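PDB 3RNS: cupin 2 conserved barrel domain protein from Leptotrichia buccalis, which is of unknown function but folds as two cupin barrels in tandem within one chain, a scaffold that in relatives often carries a small-molecule or metal site. Local coordinates for residues S144-L147 with L153-T156; E133-E136 with I142-K145; L32-S37 with P172-V177; H209-E212 with N217-M220. One frame throughout, in Å; residues are numbered along the deposited sequence.

Overall arrangement
The chain builds two cupin barrels, each from a larger and a smaller antiparallel sheet. Contacts 1 and 4 lie in the second barrel, and contact 2 ties the loop leading over from the first to strand 142-150, an edge strand of the second barrel's six-stranded sheet. Contacts 1 and 2 share Ser144 and Lys145 there, their centres about 10 Å apart. Contact 4 spans from that sheet to the four-stranded sheet of the same barrel; it meets contact 2 at Lys219 and Val135, and contact 3 at Met220 and Val177. Contact 3 pairs residues 135 positions apart, joining barrel to barrel; along the chain contacts 2 and 1 fall between its segments, and contact 4 follows, holding sheet to sheet.

Contact 1 (S144-L147 with L153-T156); sequences SKNL and LVMT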
# COMPACT_ATOMS: atom_id res chain seq x y z
N SER A 144 -1.25 15.31 -6.48
CA SER A 144 -1.80 13.95 -6.52
C SER A 144 -1.48 13.32 -7.89
O SER A 144 -1.61 13.96 -8.91
CB SER A 144 -3.31 14.00 -6.22
OG SER A 144 -4.09 12.91 -6.72
N LYS A 145 -1.02 12.07 -7.89
CA LYS A 145 -0.73 11.33 -9.12
C LYS A 145 -1.41 9.98 -9.00
O LYS A 145 -1.09 9.17 -8.09
CB LYS A 145 0.75 11.04 -9.27
CG LYS A 145 1.61 12.10 -9.80
CD LYS A 145 2.73 11.52 -10.70
CE LYS A 145 3.70 12.63 -11.13
NZ LYS A 145 5.12 12.17 -11.02
N ASN A 146 -2.37 9.76 -9.87
CA ASN A 146 -3.08 8.52 -9.93
C ASN A 146 -2.22 7.44 -10.56
O ASN A 146 -1.65 7.65 -11.60
CB ASN A 146 -4.32 8.63 -10.78
CG ASN A 146 -5.07 7.36 -10.80
OD1 ASN A 146 -5.23 6.76 -11.84
ND2 ASN A 146 -5.47 6.88 -9.62
N LEU A 147 -2.13 6.28 -9.91
CA LEU A 147 -1.33 5.16 -10.41
C LEU A 147 -2.21 4.18 -11.16
O LEU A 147 -1.87 3.77 -12.26
CB LEU A 147 -0.62 4.44 -9.27
CG LEU A 147 0.36 5.32 -8.49
CD1 LEU A 147 0.92 4.55 -7.31
CD2 LEU A 147 1.44 5.78 -9.42
N LEU A 153 -10.66 -0.88 -8.21
CA LEU A 153 -9.38 -0.53 -7.60
C LEU A 153 -8.86 0.83 -8.08
O LEU A 153 -8.78 1.12 -9.29
CB LEU A 153 -8.36 -1.63 -7.94
CG LEU A 153 -6.96 -1.45 -7.39
CD1 LEU A 153 -6.98 -1.54 -5.84
CD2 LEU A 153 -5.98 -2.48 -8.03
N VAL A 154 -8.54 1.68 -7.11
CA VAL A 154 -7.93 2.98 -7.36
C VAL A 154 -6.73 3.14 -6.45
O VAL A 154 -6.84 2.89 -5.22
CB VAL A 154 -8.95 4.14 -7.16
CG1 VAL A 154 -8.29 5.53 -7.34
CG2 VAL A 154 -10.12 3.95 -8.09
N MSE A 155 -5.58 3.49 -7.05
CA MSE A 155 -4.38 3.75 -6.26
C MSE A 155 -3.81 5.09 -6.66
O MSE A 155 -3.63 5.38 -7.84
CB MSE A 155 -3.30 2.65 -6.44
CG MSE A 155 -3.77 1.25 -6.03
SE MSE A 155 -2.47 -0.17 -6.38
CE MSE A 155 -1.11 0.31 -5.09
N THR A 156 -3.51 5.89 -5.66
CA THR A 156 -3.07 7.24 -5.88
C THR A 156 -2.02 7.60 -4.86
O THR A 156 -2.12 7.17 -3.69
CB THR A 156 -4.30 8.17 -5.73
OG1 THR A 156 -5.21 7.87 -6.80
CG2 THR A 156 -3.91 9.64 -5.82
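The side-chain amide of Asn146 points its nitrogen at Thr156: ND2 gives OG1 a hydrogen bond of 3.0 Å, nearly straight at 160° and lying in the amide plane. On one side of that plane, off the nitrogen, sits Met155 O, badly angled for a bond; on the other side the methyl CG1 of Val154 comes within 3.9 Å of ND2. The second acceptor of this nitrogen is Val148 O. Asn146 CG stands anti to the backbone N (chi1 -178°), and this swings the amide across the Thr156 side chain at about a right angle. Both residues form an antiparallel non-hydrogen-bonded pair in the beta hairpin of strands 142-150 and 153-160, at the edge of the larger sheet of the second cupin barrel. Beside the pair, Leu147 N donates to Met155 O at 2.7 Å, just where the chain turns a corner. Thr156 CA makes a CA-H...O contact of 3.5 Å with Lys145 O. A valine in place of Thr156 would probably leave one N-H of the Asn146 amide without its acceptor and the amide less fixed in rotation. Leu147 CB packs 4.3 Å from Met155 CB, and its side chain also touches Leu221 and Ile157.

Contact 2 (E133-E136 with I142-K145); sequences EVVE and IVSK
Lys145 reaches from its strand to the loop carbonyl of Val134, NZ donating to O at 2.5 Å, a length short enough that its exact value is doubtful although the pairing is plain. The ammonium nitrogen approaches with a C=O...N angle of 154°, tilted 15° from the carbonyl plane. This ties the loop that follows strand 129-130, a loop whose first part, 133-134, closes a short 3-10 segment, to strand 142-150, the outermost strand of the six-stranded sheet in the second cupin barrel. The contact lies at the surface, on the edge of that barrel. The lysine chain is bent at chi2 and again at chi4 (137°), and the second bend turns NZ in toward the carbonyl. On the way its methylenes are covered by valines. CG lies 3.8 Å from Val135 CG1, the two side chains sliding past each other in opposite directions, and CD meets Val134 CG1 at 4.0 Å. Val135 points toward the strand and also touches Ile157 on the next strand inward, while its carbonyl oxygen takes a hydrogen bond from Lys219 NZ. The same CG1 of Val135 serves a second neighbour, since Val143 CG1 comes to 4.1 Å from it. One residue further along the loop, Glu136 O accepts a hydrogen bond from Ser159 OG, and the other methyl of Val143, CG2, rests against this oxygen at 3.6 Å.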
# COMPACT_ATOMS: atom_id res chain seq x y z
N GLU A 133 9.28 9.28 -4.21
CA GLU A 133 9.97 10.20 -5.10
C GLU A 133 9.17 10.56 -6.36
O GLU A 133 9.53 11.44 -7.09
CB GLU A 133 11.35 9.66 -5.46
CG GLU A 133 12.50 10.53 -4.92
CD GLU A 133 12.86 10.32 -3.42
OE1 GLU A 133 13.56 11.22 -2.88
OE2 GLU A 133 12.48 9.27 -2.80
N VAL A 134 8.04 9.92 -6.58
CA VAL A 134 7.25 10.20 -7.78
C VAL A 134 6.41 11.48 -7.67
O VAL A 134 6.01 12.07 -8.67
CB VAL A 134 6.40 8.92 -8.09
CG1 VAL A 134 4.95 9.23 -8.32
CG2 VAL A 134 7.03 8.19 -9.24
N VAL A 135 6.12 11.90 -6.44
CA VAL A 135 5.49 13.18 -6.21
C VAL A 135 6.41 14.06 -5.39
O VAL A 135 6.92 13.65 -4.35
CB VAL A 135 4.13 13.08 -5.43
CG1 VAL A 135 2.98 12.86 -6.39
CG2 VAL A 135 4.18 12.03 -4.26
N GLU A 136 6.50 15.30 -5.80
CA GLU A 136 7.26 16.27 -5.08
C GLU A 136 6.38 17.04 -4.09
O GLU A 136 5.19 17.25 -4.33
CB GLU A 136 7.84 17.24 -6.14
CG GLU A 136 9.05 17.94 -5.67
CD GLU A 136 9.82 18.59 -6.81
OE1 GLU A 136 9.21 19.40 -7.56
OE2 GLU A 136 11.03 18.27 -6.94
N ILE A 142 -1.33 20.47 -2.54
CA ILE A 142 -1.48 19.00 -2.56
C ILE A 142 -1.23 18.56 -4.00
O ILE A 142 -1.79 19.16 -4.93
CB ILE A 142 -2.89 18.58 -2.18
CG1 ILE A 142 -3.23 19.08 -0.77
CG2 ILE A 142 -3.07 17.01 -2.24
CD1 ILE A 142 -4.68 18.72 -0.25
N VAL A 143 -0.30 17.64 -4.19
CA VAL A 143 0.02 17.12 -5.52
C VAL A 143 -0.41 15.69 -5.52
O VAL A 143 -0.01 14.93 -4.63
CB VAL A 143 1.53 17.14 -5.83
CG1 VAL A 143 1.77 16.63 -7.28
CG2 VAL A 143 2.07 18.57 -5.60
N SER A 144 -1.25 15.31 -6.48
CA SER A 144 -1.80 13.95 -6.52
C SER A 144 -1.48 13.32 -7.89
O SER A 144 -1.61 13.96 -8.91
CB SER A 144 -3.31 14.00 -6.22
OG SER A 144 -4.09 12.91 -6.72
N LYS A 145 -1.02 12.07 -7.89
CA LYS A 145 -0.73 11.33 -9.12
C LYS A 145 -1.41 9.98 -9.00
O LYS A 145 -1.09 9.17 -8.09
CB LYS A 145 0.75 11.04 -9.27
CG LYS A 145 1.61 12.10 -9.80
CD LYS A 145 2.73 11.52 -10.70
CE LYS A 145 3.70 12.63 -11.13
NZ LYS A 145 5.12 12.17 -11.02

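Contact 3 (L32-S37 with P172-V177); sequences LNQPNS and PGDALV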
# COMPACT_ATOMS: atom_id res chain seq x y z
N LEU A 32 -7.76 -6.69 3.35
CA LEU A 32 -9.03 -6.25 2.76
C LEU A 32 -9.38 -7.23 1.67
O LEU A 32 -8.52 -7.63 0.91
CB LEU A 32 -8.91 -4.84 2.14
CG LEU A 32 -9.02 -3.60 3.02
CD1 LEU A 32 -7.88 -3.52 4.03
CD2 LEU A 32 -9.07 -2.32 2.13
N ASN A 33 -10.65 -7.60 1.58
CA ASN A 33 -11.08 -8.58 0.60
C ASN A 33 -12.43 -8.18 0.04
O ASN A 33 -13.37 -7.98 0.79
CB ASN A 33 -11.16 -9.96 1.29
CG ASN A 33 -11.09 -11.13 0.31
OD1 ASN A 33 -10.72 -10.99 -0.86
ND2 ASN A 33 -11.42 -12.33 0.81
N GLN A 34 -12.52 -8.05 -1.28
CA GLN A 34 -13.77 -7.75 -1.97
C GLN A 34 -13.95 -8.77 -3.11
O GLN A 34 -13.03 -9.54 -3.42
CB GLN A 34 -13.71 -6.34 -2.51
CG GLN A 34 -13.65 -5.25 -1.45
CD GLN A 34 -14.97 -5.04 -0.72
OE1 GLN A 34 -15.98 -5.65 -1.06
NE2 GLN A 34 -14.95 -4.17 0.29
N PRO A 35 -15.15 -8.81 -3.72
CA PRO A 35 -15.36 -9.83 -4.74
C PRO A 35 -14.35 -9.81 -5.87
O PRO A 35 -13.98 -10.88 -6.32
CB PRO A 35 -16.80 -9.54 -5.25
CG PRO A 35 -17.46 -8.80 -4.11
CD PRO A 35 -16.36 -8.00 -3.49
N ASN A 36 -13.84 -8.63 -6.28
CA ASN A 36 -12.86 -8.61 -7.38
C ASN A 36 -11.58 -7.83 -7.13
O ASN A 36 -10.84 -7.54 -8.07
CB ASN A 36 -13.49 -8.15 -8.70
CG ASN A 36 -12.69 -8.60 -9.94
OD1 ASN A 36 -12.32 -9.77 -10.06
ND2 ASN A 36 -12.42 -7.66 -10.84
N SER A 37 -11.26 -7.56 -5.86
CA SER A 37 -9.95 -7.04 -5.54
C SER A 37 -9.65 -7.32 -4.04
O SER A 37 -10.54 -7.62 -3.25
CB SER A 37 -9.87 -5.53 -5.85
OG SER A 37 -10.87 -4.81 -5.13
N PRO A 172 -16.84 5.13 -1.92
CA PRO A 172 -17.72 3.98 -1.98
C PRO A 172 -16.99 2.63 -1.68
O PRO A 172 -17.57 1.54 -1.81
CB PRO A 172 -18.25 4.05 -3.43
CG PRO A 172 -17.13 4.83 -4.22
CD PRO A 172 -16.19 5.39 -3.22
N GLY A 173 -15.75 2.68 -1.27
CA GLY A 173 -15.06 1.48 -0.83
C GLY A 173 -14.21 1.78 0.39
O GLY A 173 -14.15 2.94 0.85
N ASP A 174 -13.56 0.73 0.91
CA ASP A 174 -12.64 0.87 2.02
C ASP A 174 -11.31 1.30 1.46
O ASP A 174 -10.86 0.77 0.46
CB ASP A 174 -12.43 -0.45 2.78
CG ASP A 174 -13.72 -0.98 3.42
OD1 ASP A 174 -14.34 -0.25 4.24
OD2 ASP A 174 -14.11 -2.14 3.07
N ALA A 175 -10.69 2.28 2.10
CA ALA A 175 -9.40 2.78 1.68
C ALA A 175 -8.35 2.41 2.71
O ALA A 175 -8.52 2.67 3.90
CB ALA A 175 -9.43 4.26 1.56
N LEU A 176 -7.24 1.92 2.23
CA LEU A 176 -6.05 1.77 3.03
C LEU A 176 -5.09 2.94 2.68
O LEU A 176 -4.72 3.11 1.52
CB LEU A 176 -5.35 0.43 2.72
CG LEU A 176 -4.06 0.25 3.53
CD1 LEU A 176 -4.42 -0.10 5.02
CD2 LEU A 176 -3.16 -0.80 2.82
N VAL A 177 -4.69 3.70 3.68
CA VAL A 177 -3.70 4.74 3.48
C VAL A 177 -2.41 4.33 4.19
O VAL A 177 -2.46 3.68 5.27
CB VAL A 177 -4.23 6.12 3.96
CG1 VAL A 177 -5.48 6.49 3.12
CG2 VAL A 177 -4.56 6.14 5.47
O HOH W 1 -12.74 -4.24 1.91
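Here the two cupin barrels of the chain meet: the end of strand 26-33 from the first, with the turn after it, lies against the start of strand 174-180 from the second. Apolar packing comes from Leu32, whose methyl CD2, in one of its two conformers, sits 3.9 Å from Asp174 CB; Val202 and Ile39 also border this leucine. The polar part runs through one water. The water oxygen lies 2.8 Å from Asp174 OD2, to which it donates, which probably limits the rotation of the carboxylate; from Gln34 NE2 it accepts only a weak bond. Amide and carboxylate also approach directly, NE2 to OD2 being 3.5 Å, with their planes 27° apart. Strand 26-33 is an outermost strand of its sheet, whereas 174-180 lies inside the other; the chain is a tandem-barrel bicupin, and the bridge joins residues far apart in sequence. In Gln34 a bend at chi2 (-73°) brings the amide to Asp174, the two side chains crossing at about a right angle, and its backbone N is tied to Ser37 O at 2.8 Å across the tight turn. The carboxylate of Asp174 has its strongest partner within its own barrel: OD1 accepts from the backbone N of Ala205.

Contact 4 (H209-E212 with N217-M220); sequences HAVE and NFKM
Apolar contact comes first: the methyl CG2 of Val211 presses on CZ, the far ring atom of Phe218, at a close 3.4 Å. The two side chains come from opposite directions, and the methyl meets the ring obliquely, with CE2 next in line at 4.0 Å from CG2. For Val211 this follows from its first torsion (chi1 62°), which puts CG2 anti to the backbone N and leaves CG1 between N and the carbonyl carbon. Phe218 likewise places CG between its N and carbonyl carbon (chi1 84°), a torsion that carries the ring across to Val211. These residues sit on the two sheets of the second cupin barrel, strand 209-212 in the smaller and 218-225 in the larger, and the pair bridges them, both side chains touching Tyr186 and Val211 also meeting Leu166. The side chain of Met220, two residues on from Phe218, touches Tyr186 and Phe160 as well. Aromatic contact adds to it: the ring of Phe218 is stacked with that of Phe160, which also touches Val211. Within the two segments the one polar atom near the ring is Glu212 O, 4.0 Å from Phe218 CE2, oblique and not hydrogen-bonded. The side chain of Glu212 leaves its backbone away from strand 218-225, and its OE1 is hydrogen-bonded to Tyr187 OH.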
# COMPACT_ATOMS: atom_id res chain seq x y z
N HIS A 209 -14.47 10.80 5.99
CA HIS A 209 -13.09 10.94 6.49
C HIS A 209 -12.48 12.24 5.94
O HIS A 209 -12.99 12.86 4.98
CB HIS A 209 -12.22 9.71 6.14
CG HIS A 209 -12.18 9.40 4.68
ND1 HIS A 209 -12.81 8.30 4.13
CD2 HIS A 209 -11.62 10.06 3.64
CE1 HIS A 209 -12.62 8.28 2.82
NE2 HIS A 209 -11.90 9.35 2.50
N ALA A 210 -11.38 12.64 6.55
CA ALA A 210 -10.64 13.85 6.16
C ALA A 210 -9.19 13.65 6.58
O ALA A 210 -8.84 12.75 7.34
CB ALA A 210 -11.25 15.09 6.85
N VAL A 211 -8.34 14.52 6.07
CA VAL A 211 -6.91 14.49 6.35
C VAL A 211 -6.33 15.89 6.33
O VAL A 211 -6.82 16.77 5.62
CB VAL A 211 -6.14 13.58 5.36
CG1 VAL A 211 -6.23 14.04 3.98
CG2 VAL A 211 -4.70 13.46 5.74
N GLU A 212 -5.29 16.08 7.11
CA GLU A 212 -4.67 17.35 7.24
C GLU A 212 -3.19 17.15 7.49
O GLU A 212 -2.80 16.26 8.29
CB GLU A 212 -5.38 18.02 8.42
CG GLU A 212 -4.80 19.24 8.94
CD GLU A 212 -5.57 19.78 10.19
OE1 GLU A 212 -6.50 19.10 10.74
OE2 GLU A 212 -5.21 20.90 10.62
N ASN A 217 4.93 18.47 6.54
CA ASN A 217 4.62 17.92 5.23
C ASN A 217 4.51 16.41 5.29
O ASN A 217 5.21 15.76 6.05
CB ASN A 217 5.69 18.26 4.19
CG ASN A 217 6.04 19.77 4.08
OD1 ASN A 217 5.27 20.67 4.39
ND2 ASN A 217 7.24 20.01 3.57
N PHE A 218 3.63 15.82 4.49
CA PHE A 218 3.59 14.36 4.42
C PHE A 218 3.24 13.85 3.04
O PHE A 218 2.70 14.58 2.20
CB PHE A 218 2.69 13.75 5.56
CG PHE A 218 1.23 13.70 5.25
CD1 PHE A 218 0.67 12.55 4.77
CD2 PHE A 218 0.42 14.81 5.42
CE1 PHE A 218 -0.67 12.50 4.45
CE2 PHE A 218 -0.93 14.77 5.14
CZ PHE A 218 -1.48 13.59 4.62
N LYS A 219 3.57 12.59 2.80
CA LYS A 219 3.14 11.90 1.58
C LYS A 219 2.43 10.60 1.97
O LYS A 219 2.76 9.95 2.99
CB LYS A 219 4.37 11.57 0.68
CG LYS A 219 5.07 12.74 0.11
CD LYS A 219 6.33 12.36 -0.65
CE LYS A 219 7.07 13.55 -1.07
NZ LYS A 219 8.24 13.20 -1.87
N MSE A 220 1.46 10.22 1.15
CA MSE A 220 0.75 8.99 1.34
C MSE A 220 0.40 8.29 0.03
O MSE A 220 0.26 8.90 -1.02
CB MSE A 220 -0.56 9.29 2.07
CG MSE A 220 -1.41 10.38 1.37
SE MSE A 220 -3.31 10.45 2.01
CE MSE A 220 -3.88 8.87 1.15